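Local coordinates for protein trilobed Protease (Pyrococcus furiosus, PDB 2GOP) that forms the seven-bladed, open-Velcro beta-propeller domain of a protease, where it probably helps control which substrates reach the catalytic part, at residues 108-113 / 175-180; 118-123 / 153-158; 181-186 / 203-208. One frame throughout, in Å; residues are numbered along the deposited sequence.

Contact 1 (108-113 / 175-180); sequences SLEWNE and SGIWHR
E110 OE1 is gripped from two directions. The backbone N-H of W178 reaches it at 3.0 Å (W178 N to E110 OE1), nearly straight at 162° but from above the carboxylate plane, and a water at 2.6 Å from E110 OE1 donates to it and to G176 O. With CG anti to its backbone N (chi1 -173°), the extended E110 chain carries the carboxylate across to 175-180, sliding past the W178 side chain that comes the other way. That indole answers with its own donor: W178 NE1 lies 3.1 Å from E110 O, the oxygen in the plane of the ring, while the N-H meets the carbonyl from well above its plane. Here the innermost strands of two consecutive propeller blades run almost parallel, their axes 7.8 Å apart, too far for backbone pairing, so side chains and water span the gap; one water joins S108 OG to G176 N. N112 lies over one face of W178, its CB 4.0 Å from the centroid of the six-membered ring in a CH-pi contact and its amide turned 79° from the indole; N112 OD1 is hydrogen-bonded to D114 N and ND2 to D181 OD1. Farther out, E113 has two conformers; in one, E113 OE1 makes a 3.0 Å salt bridge with R180 NH1 at the guanidinium edge, therefore doubtful as a permanent link. R180 NH2 also bridges to E227.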
# COMPACT_ATOMS: atom_id res chain seq x y z
N SER A 108 -4.77 -11.07 -10.69
CA SER A 108 -3.65 -11.88 -11.18
C SER A 108 -4.08 -12.90 -12.21
O SER A 108 -5.25 -13.28 -12.30
CB SER A 108 -2.95 -12.60 -10.03
OG SER A 108 -3.88 -13.40 -9.32
N LEU A 109 -3.09 -13.36 -12.97
CA LEU A 109 -3.28 -14.27 -14.08
C LEU A 109 -2.04 -15.15 -14.18
O LEU A 109 -0.95 -14.62 -14.37
CB LEU A 109 -3.46 -13.45 -15.35
CG LEU A 109 -3.77 -14.20 -16.65
CD1 LEU A 109 -5.07 -15.02 -16.50
CD2 LEU A 109 -3.86 -13.16 -17.76
N GLU A 110 -2.18 -16.46 -13.99
CA GLU A 110 -1.01 -17.34 -13.84
C GLU A 110 -1.30 -18.72 -14.41
O GLU A 110 -2.30 -19.33 -14.09
CB GLU A 110 -0.61 -17.49 -12.35
CG GLU A 110 0.71 -18.26 -12.11
CD GLU A 110 1.05 -18.58 -10.63
OE1 GLU A 110 0.22 -18.43 -9.70
OE2 GLU A 110 2.20 -19.01 -10.40
N TRP A 111 -0.39 -19.19 -15.25
CA TRP A 111 -0.45 -20.53 -15.79
C TRP A 111 0.02 -21.54 -14.76
O TRP A 111 0.99 -21.29 -14.04
CB TRP A 111 0.45 -20.67 -17.01
CG TRP A 111 -0.06 -20.05 -18.25
CD1 TRP A 111 0.35 -18.88 -18.79
CD2 TRP A 111 -1.05 -20.58 -19.14
NE1 TRP A 111 -0.33 -18.63 -19.95
CE2 TRP A 111 -1.20 -19.66 -20.19
CE3 TRP A 111 -1.83 -21.74 -19.14
CZ2 TRP A 111 -2.10 -19.86 -21.24
CZ3 TRP A 111 -2.73 -21.93 -20.19
CH2 TRP A 111 -2.85 -20.99 -21.23
N ASN A 112 -0.66 -22.68 -14.74
CA ASN A 112 -0.14 -23.89 -14.13
C ASN A 112 1.07 -24.41 -14.93
O ASN A 112 1.18 -24.16 -16.13
CB ASN A 112 -1.25 -24.95 -14.07
CG ASN A 112 -0.81 -26.21 -13.38
OD1 ASN A 112 0.01 -26.96 -13.91
ND2 ASN A 112 -1.33 -26.46 -12.17
N GLU A 113 1.98 -25.11 -14.26
CA GLU A 113 3.16 -25.74 -14.88
C GLU A 113 2.80 -26.61 -16.08
O GLU A 113 3.63 -26.88 -16.95
CB GLU A 113 3.88 -26.63 -13.87
CG GLU A 113 4.64 -25.91 -12.77
CD GLU A 113 5.09 -26.83 -11.64
OE1 GLU A 113 4.93 -28.07 -11.77
OE2 GLU A 113 5.58 -26.32 -10.61
N SER A 175 -5.51 -13.23 -2.16
CA SER A 175 -4.66 -13.46 -3.33
C SER A 175 -4.29 -14.94 -3.37
O SER A 175 -4.54 -15.67 -2.41
CB SER A 175 -3.42 -12.58 -3.28
OG SER A 175 -2.63 -12.86 -2.14
N GLY A 176 -3.74 -15.39 -4.49
CA GLY A 176 -3.44 -16.83 -4.65
C GLY A 176 -2.37 -17.08 -5.68
O GLY A 176 -2.20 -16.28 -6.61
N ILE A 177 -1.64 -18.19 -5.49
CA ILE A 177 -0.63 -18.64 -6.44
C ILE A 177 -0.70 -20.15 -6.59
O ILE A 177 -1.20 -20.84 -5.69
CB ILE A 177 0.82 -18.23 -6.01
CG1 ILE A 177 1.16 -18.82 -4.64
CG2 ILE A 177 0.98 -16.70 -5.97
CD1 ILE A 177 2.65 -18.86 -4.36
N TRP A 178 -0.23 -20.67 -7.72
CA TRP A 178 -0.14 -22.12 -7.90
C TRP A 178 0.99 -22.66 -7.02
O TRP A 178 2.03 -22.02 -6.88
CB TRP A 178 0.20 -22.48 -9.35
CG TRP A 178 -0.92 -22.37 -10.34
CD1 TRP A 178 -1.03 -21.45 -11.33
CD2 TRP A 178 -2.06 -23.22 -10.46
NE1 TRP A 178 -2.17 -21.66 -12.04
CE2 TRP A 178 -2.82 -22.74 -11.53
CE3 TRP A 178 -2.51 -24.35 -9.75
CZ2 TRP A 178 -4.03 -23.34 -11.93
CZ3 TRP A 178 -3.71 -24.95 -10.15
CH2 TRP A 178 -4.45 -24.44 -11.23
N HIS A 179 0.75 -23.83 -6.43
CA HIS A 179 1.81 -24.63 -5.84
C HIS A 179 1.63 -26.05 -6.37
O HIS A 179 0.88 -26.85 -5.80
CB HIS A 179 1.76 -24.61 -4.31
CG HIS A 179 2.89 -25.37 -3.67
ND1 HIS A 179 4.22 -25.10 -3.94
CD2 HIS A 179 2.89 -26.39 -2.78
CE1 HIS A 179 4.98 -25.92 -3.25
NE2 HIS A 179 4.20 -26.71 -2.53
N ARG A 180 2.33 -26.33 -7.46
CA ARG A 180 2.04 -27.48 -8.33
C ARG A 180 0.55 -27.47 -8.73
O ARG A 180 0.13 -26.51 -9.35
CB ARG A 180 2.54 -28.79 -7.72
CG ARG A 180 4.08 -28.80 -7.58
CD ARG A 180 4.66 -30.19 -7.70
NE ARG A 180 6.13 -30.22 -7.59
CZ ARG A 180 6.99 -29.90 -8.57
NH1 ARG A 180 6.55 -29.50 -9.76
NH2 ARG A 180 8.30 -29.98 -8.36
O HOH W 1 -3.76 -13.31 -6.55
O HOH W 2 -1.24 -16.27 -9.28
O HOH W 3 3.48 -20.21 -8.34
O HOH W 4 1.72 -25.13 -11.35
O HOH W 5 4.12 -24.59 -9.07

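Contact 2 (118-123 / 153-158); sequences LLIVGF and TFWIFD
The two middle strands of one propeller blade pair here, 118-123 running antiparallel to 153-158 in a four-stranded sheet. Three hydrogen-bonded pairs, L118 with F157, I120 with W155 and G122 with T153, supply six backbone bonds; the I120 N to W155 O bond, 2.9 Å long, is almost perfectly straight at 178°. Between them, in the non-hydrogen-bonded pairs, L119 faces I156 and V121 faces F154. V121 sets both methyls over one face of the F154 ring: CG1, anti to the backbone N (chi1 -176°), over its centre, 4.1 Å from the centroid in a CH-pi contact, and CG2 nearer the rim, 3.5 Å from F154 CD2. F168 of the neighbouring strand stacks on F154 too. On the face with L118, I120 and F157, the indole of W155 reaches diagonally across to the partner strand, its six-membered ring passing from I120 to G122. I120 CG2 touches W155 CE3 at 3.6 Å, and W155 CZ3 lies 3.8 Å from G122 N. A CB on G122 would come about 3.5 Å from W155 CZ3, so the glycine lets the indole lie close to the backbone. From its own strand, T153 puts CG2 3.4 Å above one face of W155, toward the rim. The L119 and F154 face meets strand 182-188 of the next blade, whereas I120, W155 and F157 pack on strand 96-103 of the blade before. With backbone bonds holding the strands and apolar groups on both faces, the sheet can be sandwiched between its neighbours, and no charged side chain takes part in the contact.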
# COMPACT_ATOMS: atom_id res chain seq x y z
N LEU A 118 -5.23 -22.48 -15.92
CA LEU A 118 -4.99 -21.07 -15.76
C LEU A 118 -5.71 -20.56 -14.49
O LEU A 118 -6.93 -20.77 -14.33
CB LEU A 118 -5.50 -20.37 -17.02
CG LEU A 118 -5.18 -18.91 -17.31
CD1 LEU A 118 -3.68 -18.63 -17.28
CD2 LEU A 118 -5.79 -18.54 -18.67
N LEU A 119 -4.96 -19.95 -13.58
CA LEU A 119 -5.51 -19.36 -12.36
C LEU A 119 -5.77 -17.88 -12.58
O LEU A 119 -4.85 -17.11 -12.86
CB LEU A 119 -4.56 -19.52 -11.17
CG LEU A 119 -5.05 -18.88 -9.85
CD1 LEU A 119 -6.34 -19.55 -9.36
CD2 LEU A 119 -3.95 -18.90 -8.77
N ILE A 120 -7.04 -17.49 -12.43
CA ILE A 120 -7.47 -16.10 -12.51
C ILE A 120 -8.01 -15.67 -11.15
O ILE A 120 -8.89 -16.33 -10.58
CB ILE A 120 -8.59 -15.92 -13.56
CG1 ILE A 120 -8.17 -16.50 -14.92
CG2 ILE A 120 -8.97 -14.44 -13.70
CD1 ILE A 120 -9.31 -16.91 -15.77
N VAL A 121 -7.48 -14.56 -10.63
CA VAL A 121 -8.00 -13.97 -9.41
C VAL A 121 -8.50 -12.54 -9.70
O VAL A 121 -7.83 -11.75 -10.37
CB VAL A 121 -6.96 -14.00 -8.26
CG1 VAL A 121 -7.56 -13.46 -6.98
CG2 VAL A 121 -6.45 -15.43 -8.06
N GLY A 122 -9.69 -12.23 -9.22
CA GLY A 122 -10.32 -10.97 -9.53
C GLY A 122 -11.64 -10.76 -8.84
O GLY A 122 -11.94 -11.41 -7.83
N PHE A 123 -12.43 -9.84 -9.39
CA PHE A 123 -13.68 -9.42 -8.79
C PHE A 123 -14.81 -9.58 -9.79
O PHE A 123 -14.74 -9.10 -10.92
CB PHE A 123 -13.56 -7.99 -8.30
CG PHE A 123 -12.58 -7.84 -7.19
CD1 PHE A 123 -11.23 -7.64 -7.46
CD2 PHE A 123 -12.99 -7.96 -5.87
CE1 PHE A 123 -10.31 -7.53 -6.43
CE2 PHE A 123 -12.08 -7.85 -4.83
CZ PHE A 123 -10.74 -7.63 -5.12
N THR A 153 -12.78 -13.40 -6.14
CA THR A 153 -13.11 -14.66 -6.81
C THR A 153 -11.87 -15.30 -7.46
O THR A 153 -11.06 -14.62 -8.11
CB THR A 153 -14.21 -14.46 -7.87
OG1 THR A 153 -15.39 -13.96 -7.23
CG2 THR A 153 -14.54 -15.76 -8.56
N PHE A 154 -11.74 -16.60 -7.24
CA PHE A 154 -10.69 -17.42 -7.82
C PHE A 154 -11.31 -18.36 -8.87
O PHE A 154 -12.21 -19.15 -8.55
CB PHE A 154 -10.00 -18.25 -6.73
CG PHE A 154 -9.26 -17.43 -5.68
CD1 PHE A 154 -9.96 -16.65 -4.77
CD2 PHE A 154 -7.87 -17.49 -5.57
CE1 PHE A 154 -9.29 -15.91 -3.79
CE2 PHE A 154 -7.21 -16.76 -4.60
CZ PHE A 154 -7.93 -15.97 -3.69
N TRP A 155 -10.83 -18.28 -10.11
CA TRP A 155 -11.25 -19.19 -11.16
C TRP A 155 -10.07 -20.05 -11.63
O TRP A 155 -8.98 -19.53 -11.89
CB TRP A 155 -11.74 -18.43 -12.39
CG TRP A 155 -12.93 -17.56 -12.25
CD1 TRP A 155 -14.22 -17.91 -12.47
CD2 TRP A 155 -12.93 -16.14 -12.00
NE1 TRP A 155 -15.04 -16.81 -12.31
CE2 TRP A 155 -14.27 -15.71 -12.02
CE3 TRP A 155 -11.93 -15.20 -11.71
CZ2 TRP A 155 -14.64 -14.39 -11.78
CZ3 TRP A 155 -12.30 -13.89 -11.47
CH2 TRP A 155 -13.64 -13.50 -11.50
N ILE A 156 -10.30 -21.35 -11.77
CA ILE A 156 -9.37 -22.21 -12.50
C ILE A 156 -10.02 -22.53 -13.84
O ILE A 156 -11.09 -23.12 -13.89
CB ILE A 156 -9.04 -23.50 -11.74
CG1 ILE A 156 -8.41 -23.16 -10.38
CG2 ILE A 156 -8.07 -24.37 -12.54
CD1 ILE A 156 -7.93 -24.39 -9.62
N PHE A 157 -9.38 -22.08 -14.91
CA PHE A 157 -9.84 -22.34 -16.25
C PHE A 157 -8.95 -23.40 -16.89
O PHE A 157 -7.73 -23.37 -16.75
CB PHE A 157 -9.83 -21.06 -17.09
CG PHE A 157 -10.55 -21.20 -18.39
CD1 PHE A 157 -11.91 -20.96 -18.47
CD2 PHE A 157 -9.87 -21.62 -19.53
CE1 PHE A 157 -12.58 -21.11 -19.67
CE2 PHE A 157 -10.55 -21.78 -20.74
CZ PHE A 157 -11.90 -21.52 -20.80
N ASP A 158 -9.59 -24.32 -17.61
CA ASP A 158 -8.91 -25.42 -18.26
C ASP A 158 -8.96 -25.20 -19.76
O ASP A 158 -10.04 -25.16 -20.35
CB ASP A 158 -9.63 -26.72 -17.89
CG ASP A 158 -9.06 -27.95 -18.59
OD1 ASP A 158 -7.98 -27.86 -19.21
OD2 ASP A 158 -9.70 -29.01 -18.51

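Contact 3 (181-186 / 203-208); sequences DKIVVN and YIWEDG
Strands 182-186 and 203-206 run antiparallel, 145° between their directions and 4.5 Å apart at the closest approach of their axes, joined by four backbone hydrogen bonds in the pairs I183 with W205 and V185 with Y203. They form a beta hairpin, the two middle strands of a propeller blade; the shortest of the bonds, W205 N to I183 O, is 2.7 Å. On one face V184 and I204 meet, V184 CG2 lying 3.8 Å from I204 CD1. The I204 side chain, with CG1 anti to its backbone N (chi1 -167°), leans across the pair so that the same branch also meets the lysine: K182 CD is 3.6 Å from I204 CG1. K182 itself is stretched out, crossing E206 at about a right angle, and its CE comes within 3.5 Å of E206 OE1, although the ammonium is beyond a salt bridge, with K182 NZ 4.5 Å from that oxygen. An alanine in place of K182 would probably bare the flank of I204 and leave the E206 carboxylate without this nearby positive charge. On the other face, I183 and V185 lie alongside W205 and point the same way. V185 CG2 packs against W205 CB and I183 CD1 against W205 CE3, while F168 of strand 163-171, in the preceding blade, stacks on the indole. D181 OD1 turns to K117 in a salt bridge. A single water close to the plane of the W205 ring ties the turn at D181 to strand 203-206, donating to D181 O at 2.9 Å and to W205 O at 3.0 Å.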
# COMPACT_ATOMS: atom_id res chain seq x y z
N ASP A 181 -0.24 -28.49 -8.37
CA ASP A 181 -1.66 -28.49 -8.72
C ASP A 181 -2.57 -27.92 -7.64
O ASP A 181 -3.79 -27.90 -7.79
CB ASP A 181 -2.11 -29.90 -9.10
CG ASP A 181 -1.75 -30.26 -10.54
OD1 ASP A 181 -1.68 -29.34 -11.41
OD2 ASP A 181 -1.54 -31.45 -10.78
N LYS A 182 -1.97 -27.43 -6.55
CA LYS A 182 -2.72 -26.80 -5.48
C LYS A 182 -2.63 -25.29 -5.60
O LYS A 182 -1.80 -24.75 -6.33
CB LYS A 182 -2.20 -27.25 -4.12
CG LYS A 182 -2.30 -28.74 -3.89
CD LYS A 182 -2.07 -29.09 -2.42
CE LYS A 182 -1.93 -30.60 -2.22
NZ LYS A 182 -1.83 -30.99 -0.78
N ILE A 183 -3.50 -24.60 -4.89
CA ILE A 183 -3.47 -23.15 -4.85
C ILE A 183 -3.20 -22.72 -3.41
O ILE A 183 -3.86 -23.18 -2.47
CB ILE A 183 -4.78 -22.52 -5.38
CG1 ILE A 183 -4.99 -22.91 -6.86
CG2 ILE A 183 -4.72 -21.01 -5.28
CD1 ILE A 183 -6.44 -22.89 -7.26
N VAL A 184 -2.20 -21.86 -3.25
CA VAL A 184 -1.89 -21.29 -1.95
C VAL A 184 -2.62 -19.96 -1.87
O VAL A 184 -2.45 -19.11 -2.72
CB VAL A 184 -0.38 -21.07 -1.81
CG1 VAL A 184 -0.05 -20.28 -0.52
CG2 VAL A 184 0.33 -22.43 -1.85
N VAL A 185 -3.44 -19.80 -0.83
CA VAL A 185 -4.36 -18.68 -0.74
C VAL A 185 -4.06 -17.84 0.49
O VAL A 185 -4.06 -18.35 1.62
CB VAL A 185 -5.81 -19.17 -0.68
CG1 VAL A 185 -6.78 -17.99 -0.58
CG2 VAL A 185 -6.12 -20.02 -1.92
N ASN A 186 -3.81 -16.55 0.25
CA ASN A 186 -3.58 -15.56 1.29
C ASN A 186 -4.87 -14.80 1.57
O ASN A 186 -5.43 -14.19 0.67
CB ASN A 186 -2.51 -14.55 0.84
CG ASN A 186 -1.27 -15.22 0.30
OD1 ASN A 186 -0.63 -15.98 1.01
ND2 ASN A 186 -0.90 -14.91 -0.94
N TYR A 203 -3.76 -20.54 3.39
CA TYR A 203 -4.33 -21.87 3.19
C TYR A 203 -3.74 -22.49 1.96
O TYR A 203 -3.18 -21.80 1.10
CB TYR A 203 -5.84 -21.77 2.99
CG TYR A 203 -6.58 -21.18 4.17
CD1 TYR A 203 -6.70 -19.80 4.32
CD2 TYR A 203 -7.16 -22.00 5.12
CE1 TYR A 203 -7.37 -19.26 5.41
CE2 TYR A 203 -7.84 -21.48 6.21
CZ TYR A 203 -7.95 -20.11 6.35
OH TYR A 203 -8.63 -19.60 7.42
N ILE A 204 -3.86 -23.80 1.86
CA ILE A 204 -3.60 -24.49 0.61
C ILE A 204 -4.89 -25.20 0.17
O ILE A 204 -5.57 -25.84 0.98
CB ILE A 204 -2.36 -25.44 0.69
CG1 ILE A 204 -1.94 -25.87 -0.72
CG2 ILE A 204 -2.65 -26.64 1.61
CD1 ILE A 204 -0.42 -26.06 -0.90
N TRP A 205 -5.22 -25.05 -1.11
CA TRP A 205 -6.54 -25.34 -1.62
C TRP A 205 -6.45 -26.33 -2.77
O TRP A 205 -5.59 -26.20 -3.64
CB TRP A 205 -7.18 -24.02 -2.10
CG TRP A 205 -8.66 -24.08 -2.38
CD1 TRP A 205 -9.67 -23.68 -1.54
CD2 TRP A 205 -9.30 -24.53 -3.59
NE1 TRP A 205 -10.89 -23.86 -2.15
CE2 TRP A 205 -10.69 -24.39 -3.40
CE3 TRP A 205 -8.84 -25.05 -4.80
CZ2 TRP A 205 -11.63 -24.74 -4.38
CZ3 TRP A 205 -9.76 -25.40 -5.78
CH2 TRP A 205 -11.14 -25.24 -5.56
N GLU A 206 -7.33 -27.33 -2.77
CA GLU A 206 -7.46 -28.23 -3.90
C GLU A 206 -8.82 -28.91 -3.91
O GLU A 206 -9.30 -29.36 -2.87
CB GLU A 206 -6.34 -29.28 -3.91
CG GLU A 206 -6.31 -30.10 -5.21
CD GLU A 206 -5.11 -31.05 -5.30
OE1 GLU A 206 -4.59 -31.46 -4.25
OE2 GLU A 206 -4.71 -31.40 -6.44
N ASP A 207 -9.45 -28.96 -5.09
CA ASP A 207 -10.69 -29.71 -5.30
C ASP A 207 -11.76 -29.36 -4.27
O ASP A 207 -12.41 -30.25 -3.71
CB ASP A 207 -10.40 -31.21 -5.28
CG ASP A 207 -11.61 -32.05 -5.68
OD1 ASP A 207 -12.19 -31.80 -6.77
OD2 ASP A 207 -11.99 -32.96 -4.91
N GLY A 208 -11.93 -28.07 -4.00
CA GLY A 208 -12.99 -27.58 -3.12
C GLY A 208 -12.69 -27.63 -1.63
O GLY A 208 -13.51 -27.19 -0.83
O HOH W 6 -6.03 -26.52 -6.64

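The three contacts tie two consecutive blades together. Contact 1 joins their innermost strands, and contacts 2 and 3 lie in the middle of the earlier and the later of these two blades, with centres about 9 and 10 Å from that of contact 1. Probable backbone hydrogen bonds, E110 O to L119 N and I177 O to V184 N, both 2.8 Å, make each inner strand the edge of its blade's sheet. Contacts 2 and 3, with centres about 12 Å apart, meet face to face through apolar groups: L119 CD1 lies 3.9 Å from I183 CD1, and F154 CZ is likewise 3.9 Å from V185 CG1.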